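Local coordinates for endoglycosidase (Bacteroides thetaiotaomicron, PDB 6Q64), which belongs to glycoside hydrolase family 18 and probably hydrolyses glycosidic bonds in complex N-glycans, at residues 74-79 / 250-255; 185-190 / 214-219. The protein carries 1 engineered substitution. One frame throughout, in Å; residues are numbered along the deposited sequence.

In the fold
Both contacts belong to the eight-stranded parallel barrel of a TIM-barrel hydrolase. Interaction 1 lies inside the barrel, about 4 Å from the centre of the chain, and joins strands 72-76 and 251-254. Interaction 2 lies outside the barrel wall, where strand 184-189 meets helix 211-224. Their centres are about 16 Å apart. Along the chain, interaction 2 is nested in the loop that interaction 1 closes: 74-79 comes first, then 185-190, 214-219 and 250-255. Strand 184-189, which carries the family 18 DxDxE motif, links the two. Interaction 1 packs the interior beside Asp186 on its inner face, and interaction 2 packs a helix on its other face.

Interaction 1. Residues 74-79 / 250-255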
ATOM      1  N   PHE A  74      -0.798   4.465   5.297  1.00 59.86           N
ATOM      2  CA  PHE A  74      -0.899   3.987   3.907  1.00 61.33           C
ATOM      3  C   PHE A  74      -2.294   4.337   3.376  1.00 64.41           C
ATOM      4  O   PHE A  74      -3.220   4.668   4.150  1.00 68.47           O
ATOM      5  CB  PHE A  74      -0.596   2.485   3.904  1.00 65.51           C
ATOM      6  CG  PHE A  74      -1.111   1.725   2.701  1.00 63.27           C
ATOM      7  CD1 PHE A  74      -0.344   1.616   1.555  1.00 62.18           C
ATOM      8  CD2 PHE A  74      -2.360   1.133   2.725  1.00 60.56           C
ATOM      9  CE1 PHE A  74      -0.829   0.952   0.447  1.00 65.72           C
ATOM     10  CE2 PHE A  74      -2.843   0.476   1.615  1.00 64.73           C
ATOM     11  CZ  PHE A  74      -2.082   0.397   0.474  1.00 67.27           C
ATOM     12  N   GLY A  75      -2.470   4.247   2.064  1.00 64.96           N
ATOM     13  CA  GLY A  75      -3.823   4.183   1.486  1.00 64.90           C
ATOM     14  C   GLY A  75      -3.763   3.913  -0.005  1.00 67.91           C
ATOM     15  O   GLY A  75      -2.673   4.035  -0.644  1.00 69.36           O
ATOM     16  N   TRP A  76      -4.966   3.721  -0.561  1.00 72.02           N
ATOM     17  CA  TRP A  76      -5.206   3.677  -2.016  1.00 78.93           C
ATOM     18  C   TRP A  76      -5.677   5.056  -2.458  1.00 78.81           C
ATOM     19  O   TRP A  76      -6.864   5.360  -2.233  1.00 82.62           O
ATOM     20  CB  TRP A  76      -6.203   2.558  -2.339  1.00 87.16           C
ATOM     21  CG  TRP A  76      -5.559   1.212  -2.226  1.00 91.32           C
ATOM     22  CD1 TRP A  76      -4.634   0.679  -3.072  1.00 91.68           C
ATOM     23  CD2 TRP A  76      -5.730   0.269  -1.157  1.00 91.20           C
ATOM     24  NE1 TRP A  76      -4.225  -0.540  -2.608  1.00 97.08           N
ATOM     25  CE2 TRP A  76      -4.884  -0.821  -1.440  1.00 93.10           C
ATOM     26  CE3 TRP A  76      -6.532   0.230  -0.012  1.00 91.14           C
ATOM     27  CZ2 TRP A  76      -4.827  -1.943  -0.619  1.00 88.85           C
ATOM     28  CZ3 TRP A  76      -6.467  -0.871   0.808  1.00 90.29           C
ATOM     29  CH2 TRP A  76      -5.623  -1.938   0.506  1.00 89.73           C
ATOM     30  N   PHE A  77      -4.768   5.817  -3.073  1.00 81.12           N
ATOM     31  CA  PHE A  77      -4.951   7.208  -3.575  1.00 80.74           C
ATOM     32  C   PHE A  77      -5.511   7.226  -5.001  1.00 84.18           C
ATOM     33  O   PHE A  77      -4.781   6.914  -5.992  1.00 88.54           O
ATOM     34  CB  PHE A  77      -3.603   7.925  -3.537  1.00 81.58           C
ATOM     35  CG  PHE A  77      -3.668   9.421  -3.707  1.00 87.71           C
ATOM     36  CD1 PHE A  77      -4.551  10.188  -2.966  1.00 89.14           C
ATOM     37  CD2 PHE A  77      -2.817  10.076  -4.580  1.00 90.67           C
ATOM     38  CE1 PHE A  77      -4.585  11.564  -3.107  1.00 86.72           C
ATOM     39  CE2 PHE A  77      -2.852  11.453  -4.712  1.00 86.19           C
ATOM     40  CZ  PHE A  77      -3.744  12.188  -3.987  1.00 85.73           C
ATOM     41  N   GLY A  78      -6.780   7.612  -5.123  1.00 88.74           N
ATOM     42  CA  GLY A  78      -7.457   7.804  -6.423  1.00 94.47           C
ATOM     43  C   GLY A  78      -7.485   9.265  -6.855  1.00 96.35           C
ATOM     44  O   GLY A  78      -7.391  10.126  -5.968  1.00 93.34           O
ATOM     45  N   ASN A  79      -7.624   9.510  -8.169  1.00103.70           N
ATOM     46  CA  ASN A  79      -7.743  10.837  -8.842  1.00107.61           C
ATOM     47  C   ASN A  79      -6.436  11.600  -8.640  1.00103.64           C
ATOM     48  O   ASN A  79      -6.485  12.791  -8.253  1.00105.13           O
ATOM     49  CB  ASN A  79      -8.917  11.694  -8.334  1.00119.50           C
ATOM     50  CG  ASN A  79     -10.256  10.977  -8.272  1.00124.62           C
ATOM     51  OD1 ASN A  79     -10.625  10.371  -7.251  1.00114.13           O
ATOM     52  ND2 ASN A  79     -11.011  11.081  -9.356  1.00127.08           N
ATOM     53  N   HIS A 250       5.214  -5.867   2.980  1.00 57.45           N
ATOM     54  CA  HIS A 250       4.002  -5.707   3.840  1.00 57.85           C
ATOM     55  C   HIS A 250       2.875  -6.618   3.374  1.00 60.28           C
ATOM     56  O   HIS A 250       2.733  -6.844   2.156  1.00 61.62           O
ATOM     57  CB  HIS A 250       3.410  -4.288   3.833  1.00 60.90           C
ATOM     58  CG  HIS A 250       4.221  -3.300   4.584  1.00 60.38           C
ATOM     59  ND1 HIS A 250       5.150  -2.516   3.960  1.00 64.11           N
ATOM     60  CD2 HIS A 250       4.298  -3.013   5.898  1.00 60.27           C
ATOM     61  CE1 HIS A 250       5.773  -1.765   4.859  1.00 65.22           C
ATOM     62  NE2 HIS A 250       5.277  -2.062   6.057  1.00 62.64           N
ATOM     63  N   TYR A 251       2.091  -7.069   4.343  1.00 60.54           N
ATOM     64  CA  TYR A 251       0.884  -7.899   4.156  1.00 63.23           C
ATOM     65  C   TYR A 251      -0.295  -6.963   4.393  1.00 63.58           C
ATOM     66  O   TYR A 251      -0.441  -6.481   5.531  1.00 65.45           O
ATOM     67  CB  TYR A 251       0.929  -9.093   5.117  1.00 63.39           C
ATOM     68  CG  TYR A 251       2.294  -9.725   5.302  1.00 63.57           C
ATOM     69  CD1 TYR A 251       3.092 -10.036   4.222  1.00 69.32           C
ATOM     70  CD2 TYR A 251       2.801 -10.006   6.549  1.00 63.10           C
ATOM     71  CE1 TYR A 251       4.358 -10.571   4.381  1.00 70.66           C
ATOM     72  CE2 TYR A 251       4.065 -10.542   6.724  1.00 65.47           C
ATOM     73  CZ  TYR A 251       4.846 -10.846   5.637  1.00 65.33           C
ATOM     74  OH  TYR A 251       6.085 -11.399   5.775  1.00 65.04           O
ATOM     75  N   ILE A 252      -1.071  -6.655   3.360  1.00 63.78           N
ATOM     76  CA  ILE A 252      -2.092  -5.571   3.460  1.00 65.93           C
ATOM     77  C   ILE A 252      -3.459  -6.208   3.356  1.00 63.16           C
ATOM     78  O   ILE A 252      -3.743  -6.864   2.316  1.00 68.00           O
ATOM     79  CB  ILE A 252      -1.908  -4.478   2.385  1.00 67.84           C
ATOM     80  CG1 ILE A 252      -0.454  -4.004   2.308  1.00 71.60           C
ATOM     81  CG2 ILE A 252      -2.868  -3.337   2.637  1.00 62.78           C
ATOM     82  CD1 ILE A 252      -0.252  -2.830   1.388  1.00 74.28           C
ATOM     83  N   TYR A 253      -4.262  -6.024   4.384  1.00 60.23           N
ATOM     84  CA  TYR A 253      -5.594  -6.654   4.447  1.00 66.40           C
ATOM     85  C   TYR A 253      -6.659  -5.564   4.345  1.00 68.52           C
ATOM     86  O   TYR A 253      -6.522  -4.484   4.909  1.00 67.45           O
ATOM     87  CB  TYR A 253      -5.759  -7.509   5.707  1.00 68.66           C
ATOM     88  CG  TYR A 253      -4.749  -8.619   5.910  1.00 68.38           C
ATOM     89  CD1 TYR A 253      -3.492  -8.354   6.402  1.00 69.88           C
ATOM     90  CD2 TYR A 253      -5.063  -9.940   5.681  1.00 67.60           C
ATOM     91  CE1 TYR A 253      -2.580  -9.367   6.631  1.00 75.65           C
ATOM     92  CE2 TYR A 253      -4.154 -10.959   5.880  1.00 69.41           C
ATOM     93  CZ  TYR A 253      -2.908 -10.679   6.373  1.00 72.29           C
ATOM     94  OH  TYR A 253      -1.999 -11.659   6.650  1.00 77.07           O
ATOM     95  N   GLN A 254      -7.697  -5.901   3.593  1.00 71.27           N
ATOM     96  CA  GLN A 254      -8.984  -5.207   3.530  1.00 69.62           C
ATOM     97  C   GLN A 254      -9.811  -5.631   4.737  1.00 68.79           C
ATOM     98  O   GLN A 254     -10.672  -6.464   4.561  1.00 77.81           O
ATOM     99  CB  GLN A 254      -9.682  -5.590   2.228  1.00 72.59           C
ATOM    100  CG  GLN A 254      -9.159  -4.851   1.018  1.00 77.00           C
ATOM    101  CD  GLN A 254      -8.058  -5.557   0.276  1.00 80.11           C
ATOM    102  OE1 GLN A 254      -8.297  -6.425  -0.558  1.00 93.74           O
ATOM    103  NE2 GLN A 254      -6.840  -5.113   0.504  1.00 80.35           N
ATOM    104  N   ALA A 255      -9.628  -4.997   5.890  1.00 69.20           N
ATOM    105  CA  ALA A 255     -10.456  -5.234   7.105  1.00 71.75           C
ATOM    106  C   ALA A 255     -11.690  -4.323   7.103  1.00 72.61           C
ATOM    107  O   ALA A 255     -11.999  -3.716   8.153  1.00 72.77           O
ATOM    108  CB  ALA A 255      -9.634  -5.010   8.357  1.00 70.74           C
TER
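Ile252 meets the rings of Phe74 and Trp76 on strand 72-76, and its chain can be followed outward from CB. The methyl CG2 branches off first. CG2 of Ile252 lies 3.8 Å from CH2 of Trp76. CG2 of Ile252 is also 3.9 Å from CE2 of Phe74. The longer branch starts at CG1, which is turned anti to the carbonyl carbon (chi1 -48°). It carries CD1 over one face of the Phe74 ring. CD1 of Ile252 sits 4.1 Å from the centroid of the Phe74 ring and 23° off its normal, a CH-pi contact. Within their own strand, Phe74 puts CZ over a face of the Trp76 indole, while CZ2 of Trp76 lies at the edge of the Phe74 ring. Gln254 bends at its second torsion and brings NE2 to 3.4 Å from CH2 of Trp76. Its amide plane stands 82° from the indole. The same NE2 is hydrogen-bonded to OD1 of Asp234, on strand 230-235. With an alanine at Trp76, CG2 of Ile252 and the edge of the Phe74 ring would probably lose their aromatic neighbour, leaving a gap beside the Gln254 amide. The two strands are not sheet neighbours, and no hydrogen bond joins their segments. Side chains therefore carry the contact across the barrel interior: an apolar cluster of Phe74, Trp76 and Ile252, with one polar amide beside it whose N-H is used by a carboxylate.

Interaction 2. Residues 185-190 / 214-219; sequences FDIDYQ and QVFIET. Engineered in segment 185-190: Gln190 (natural residue Glu).
Ile187 reaches the helix chiefly with its terminal methyl CD1. CD1 of Ile187 lies 4.1 Å from CE2 of Phe216 and 4.2 Å from CG1 of Ile217. The contact is small and wholly apolar. The conformation of Ile187 explains it. CG1 is anti to the carbonyl carbon (chi1 -60°), and the chain then runs on nearly extended, so CD1 is the outermost point toward the helix. CG1 also lies at the edge of the Phe185 ring, in its plane.

Phe216 reaches back from the helix. Its CG is anti to the backbone N (chi1 -178°), which swings the ring out to the strand. Ile187 and Phe216 lie alongside, running opposite ways, and the methyl comes to the ring obliquely. Ile217 runs across Ile187, nearly perpendicular, and offers the side of its chain. On the helix itself, Gln214 NE2 gives a nearly straight hydrogen bond of 2.8 Å to OE2 of Glu218, one turn later. The amide meets OE2 of Glu218 on its anti side, tilted 22° from the carboxylate plane, while OE2 lies almost in the plane of the Gln214 amide. Gln214 OE1 bonds to Thr244, so both ends of the amide are held.

The strand segment carries the DxDxE motif of family 18, with an engineered Gln190 in place of the natural glutamate, which by comparison with family 18 is probably the catalytic acid. OD2 of Asp186 is hydrogen-bonded to OG of Ser102 on the inner side of the barrel, while Ile187 faces the helix. Helix 211-224 belongs to the beta-alpha-beta crossover from strand 184-189 to strand 230-235. Phe216 also packs on Val166 of helix 162-179 and Ile135 of strand 128-135, and Ile217 on Leu231 of strand 230-235.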
ATOM      1  N   PHE A 185       5.655  -2.010  -6.259  1.00 77.84           N
ATOM      2  CA  PHE A 185       4.412  -2.647  -6.742  1.00 76.80           C
ATOM      3  C   PHE A 185       3.627  -3.225  -5.574  1.00 72.48           C
ATOM      4  O   PHE A 185       4.213  -3.575  -4.512  1.00 72.75           O
ATOM      5  CB  PHE A 185       4.732  -3.709  -7.792  1.00 81.04           C
ATOM      6  CG  PHE A 185       3.512  -4.174  -8.532  1.00 86.94           C
ATOM      7  CD1 PHE A 185       2.965  -3.414  -9.548  1.00 90.03           C
ATOM      8  CD2 PHE A 185       2.869  -5.345  -8.167  1.00 93.98           C
ATOM      9  CE1 PHE A 185       1.818  -3.831 -10.210  1.00 94.46           C
ATOM     10  CE2 PHE A 185       1.723  -5.765  -8.832  1.00 97.57           C
ATOM     11  CZ  PHE A 185       1.192  -5.001  -9.850  1.00 96.13           C
ATOM     12  N   ASP A 186       2.322  -3.298  -5.805  1.00 71.33           N
ATOM     13  CA  ASP A 186       1.292  -3.780  -4.867  1.00 74.58           C
ATOM     14  C   ASP A 186       0.485  -4.826  -5.612  1.00 78.99           C
ATOM     15  O   ASP A 186      -0.368  -4.434  -6.419  1.00 78.84           O
ATOM     16  CB  ASP A 186       0.333  -2.684  -4.409  1.00 78.04           C
ATOM     17  CG  ASP A 186      -0.776  -3.133  -3.463  1.00 79.51           C
ATOM     18  OD1 ASP A 186      -1.266  -4.258  -3.579  1.00 84.19           O
ATOM     19  OD2 ASP A 186      -1.158  -2.339  -2.620  1.00 82.11           O
ATOM     20  N   ILE A 187       0.717  -6.099  -5.295  1.00 78.60           N
ATOM     21  CA  ILE A 187      -0.080  -7.214  -5.854  1.00 78.53           C
ATOM     22  C   ILE A 187      -1.426  -7.240  -5.132  1.00 76.73           C
ATOM     23  O   ILE A 187      -1.416  -7.548  -3.943  1.00 80.82           O
ATOM     24  CB  ILE A 187       0.705  -8.522  -5.703  1.00 79.38           C
ATOM     25  CG1 ILE A 187       2.044  -8.456  -6.444  1.00 79.70           C
ATOM     26  CG2 ILE A 187      -0.149  -9.679  -6.172  1.00 79.38           C
ATOM     27  CD1 ILE A 187       3.079  -9.432  -5.948  1.00 77.28           C
ATOM     28  N   ASP A 188      -2.511  -6.846  -5.799  1.00 80.82           N
ATOM     29  CA  ASP A 188      -3.894  -7.085  -5.306  1.00 85.78           C
ATOM     30  C   ASP A 188      -4.208  -8.547  -5.631  1.00 84.91           C
ATOM     31  O   ASP A 188      -4.579  -8.828  -6.810  1.00 83.79           O
ATOM     32  CB  ASP A 188      -4.919  -6.097  -5.889  1.00 91.44           C
ATOM     33  CG  ASP A 188      -6.300  -6.150  -5.233  1.00 98.87           C
ATOM     34  OD1 ASP A 188      -6.513  -7.021  -4.360  1.00101.29           O
ATOM     35  OD2 ASP A 188      -7.175  -5.317  -5.602  1.00111.08           O
ATOM     36  N   TYR A 189      -4.046  -9.435  -4.637  1.00 82.05           N
ATOM     37  CA  TYR A 189      -4.191 -10.915  -4.776  1.00 82.39           C
ATOM     38  C   TYR A 189      -5.506 -11.368  -4.140  1.00 79.79           C
ATOM     39  O   TYR A 189      -5.572 -11.343  -2.900  1.00 78.41           O
ATOM     40  CB  TYR A 189      -2.982 -11.642  -4.179  1.00 80.70           C
ATOM     41  CG  TYR A 189      -2.708 -13.010  -4.758  1.00 84.66           C
ATOM     42  CD1 TYR A 189      -2.274 -13.157  -6.066  1.00 87.53           C
ATOM     43  CD2 TYR A 189      -2.862 -14.166  -3.998  1.00 88.69           C
ATOM     44  CE1 TYR A 189      -2.008 -14.405  -6.606  1.00 91.70           C
ATOM     45  CE2 TYR A 189      -2.589 -15.423  -4.515  1.00 88.93           C
ATOM     46  CZ  TYR A 189      -2.169 -15.541  -5.832  1.00 94.43           C
ATOM     47  OH  TYR A 189      -1.885 -16.767  -6.361  1.00102.63           O
ATOM     48  N   GLN A 190      -6.492 -11.764  -4.964  1.00 87.19           N
ATOM     49  CA  GLN A 190      -7.865 -12.121  -4.510  1.00 93.86           C
ATOM     50  C   GLN A 190      -8.420 -13.287  -5.325  1.00 97.49           C
ATOM     51  O   GLN A 190      -9.507 -13.200  -5.893  1.00101.09           O
ATOM     52  CB  GLN A 190      -8.759 -10.878  -4.536  1.00101.12           C
ATOM     53  CG  GLN A 190      -8.912 -10.254  -3.156  1.00104.11           C
ATOM     54  CD  GLN A 190      -9.490  -8.866  -3.182  1.00107.28           C
ATOM     55  OE1 GLN A 190      -8.878  -7.914  -2.702  1.00110.00           O
ATOM     56  NE2 GLN A 190     -10.675  -8.747  -3.757  1.00111.46           N
ATOM     57  N   GLN A 214       5.303 -18.000  -7.569  1.00 84.94           N
ATOM     58  CA  GLN A 214       6.531 -17.941  -6.799  1.00 84.35           C
ATOM     59  C   GLN A 214       7.624 -17.260  -7.628  1.00 88.22           C
ATOM     60  O   GLN A 214       8.362 -16.421  -7.070  1.00 87.51           O
ATOM     61  CB  GLN A 214       6.951 -19.349  -6.366  1.00 82.69           C
ATOM     62  CG  GLN A 214       8.378 -19.460  -5.834  1.00 78.87           C
ATOM     63  CD  GLN A 214       8.540 -18.895  -4.429  1.00 75.78           C
ATOM     64  OE1 GLN A 214       7.607 -18.895  -3.616  1.00 76.98           O
ATOM     65  NE2 GLN A 214       9.740 -18.424  -4.148  1.00 71.44           N
ATOM     66  N   VAL A 215       7.773 -17.613  -8.899  1.00 96.32           N
ATOM     67  CA  VAL A 215       8.898 -17.037  -9.705  1.00107.44           C
ATOM     68  C   VAL A 215       8.456 -15.646 -10.203  1.00103.22           C
ATOM     69  O   VAL A 215       9.329 -14.799 -10.536  1.00 97.60           O
ATOM     70  CB  VAL A 215       9.418 -17.999 -10.800  1.00114.06           C
ATOM     71  CG1 VAL A 215       8.358 -18.344 -11.825  1.00117.88           C
ATOM     72  CG2 VAL A 215      10.687 -17.475 -11.471  1.00116.73           C
ATOM     73  N   PHE A 216       7.150 -15.381 -10.135  1.00 98.23           N
ATOM     74  CA  PHE A 216       6.576 -14.034 -10.348  1.00 96.53           C
ATOM     75  C   PHE A 216       7.192 -13.084  -9.318  1.00 92.17           C
ATOM     76  O   PHE A 216       8.006 -12.190  -9.653  1.00 93.21           O
ATOM     77  CB  PHE A 216       5.052 -14.097 -10.258  1.00 96.82           C
ATOM     78  CG  PHE A 216       4.404 -12.764 -10.510  1.00101.83           C
ATOM     79  CD1 PHE A 216       4.606 -12.109 -11.716  1.00103.44           C
ATOM     80  CD2 PHE A 216       3.636 -12.142  -9.532  1.00103.29           C
ATOM     81  CE1 PHE A 216       4.026 -10.873 -11.954  1.00103.61           C
ATOM     82  CE2 PHE A 216       3.062 -10.902  -9.768  1.00 99.75           C
ATOM     83  CZ  PHE A 216       3.256 -10.274 -10.983  1.00102.96           C
ATOM     84  N   ILE A 217       6.838 -13.333  -8.065  1.00 87.16           N
ATOM     85  CA  ILE A 217       7.324 -12.591  -6.869  1.00 82.68           C
ATOM     86  C   ILE A 217       8.847 -12.653  -6.810  1.00 82.69           C
ATOM     87  O   ILE A 217       9.445 -11.668  -6.418  1.00 84.69           O
ATOM     88  CB  ILE A 217       6.704 -13.211  -5.611  1.00 78.80           C
ATOM     89  CG1 ILE A 217       5.194 -12.994  -5.572  1.00 78.06           C
ATOM     90  CG2 ILE A 217       7.387 -12.701  -4.362  1.00 76.27           C
ATOM     91  CD1 ILE A 217       4.519 -13.827  -4.532  1.00 78.30           C
ATOM     92  N   GLU A 218       9.438 -13.794  -7.147  1.00 87.45           N
ATOM     93  CA  GLU A 218      10.911 -13.966  -7.119  1.00 91.13           C
ATOM     94  C   GLU A 218      11.546 -12.934  -8.062  1.00 91.38           C
ATOM     95  O   GLU A 218      12.563 -12.332  -7.653  1.00 89.12           O
ATOM     96  CB  GLU A 218      11.286 -15.401  -7.492  1.00 95.67           C
ATOM     97  CG  GLU A 218      11.869 -16.223  -6.362  1.00 96.32           C
ATOM     98  CD  GLU A 218      12.201 -17.650  -6.774  1.00102.32           C
ATOM     99  OE1 GLU A 218      12.768 -17.838  -7.883  1.00107.94           O
ATOM    100  OE2 GLU A 218      11.862 -18.580  -6.010  1.00103.11           O
ATOM    101  N   THR A 219      10.954 -12.732  -9.253  1.00 93.03           N
ATOM    102  CA  THR A 219      11.495 -11.858 -10.334  1.00 97.15           C
ATOM    103  C   THR A 219      11.322 -10.380  -9.979  1.00 94.74           C
ATOM    104  O   THR A 219      12.250  -9.610 -10.240  1.00 99.93           O
ATOM    105  CB  THR A 219      10.826 -12.064 -11.695  1.00102.10           C
ATOM    106  OG1 THR A 219      10.783 -13.454 -12.036  1.00103.98           O
ATOM    107  CG2 THR A 219      11.556 -11.304 -12.783  1.00106.55           C
TER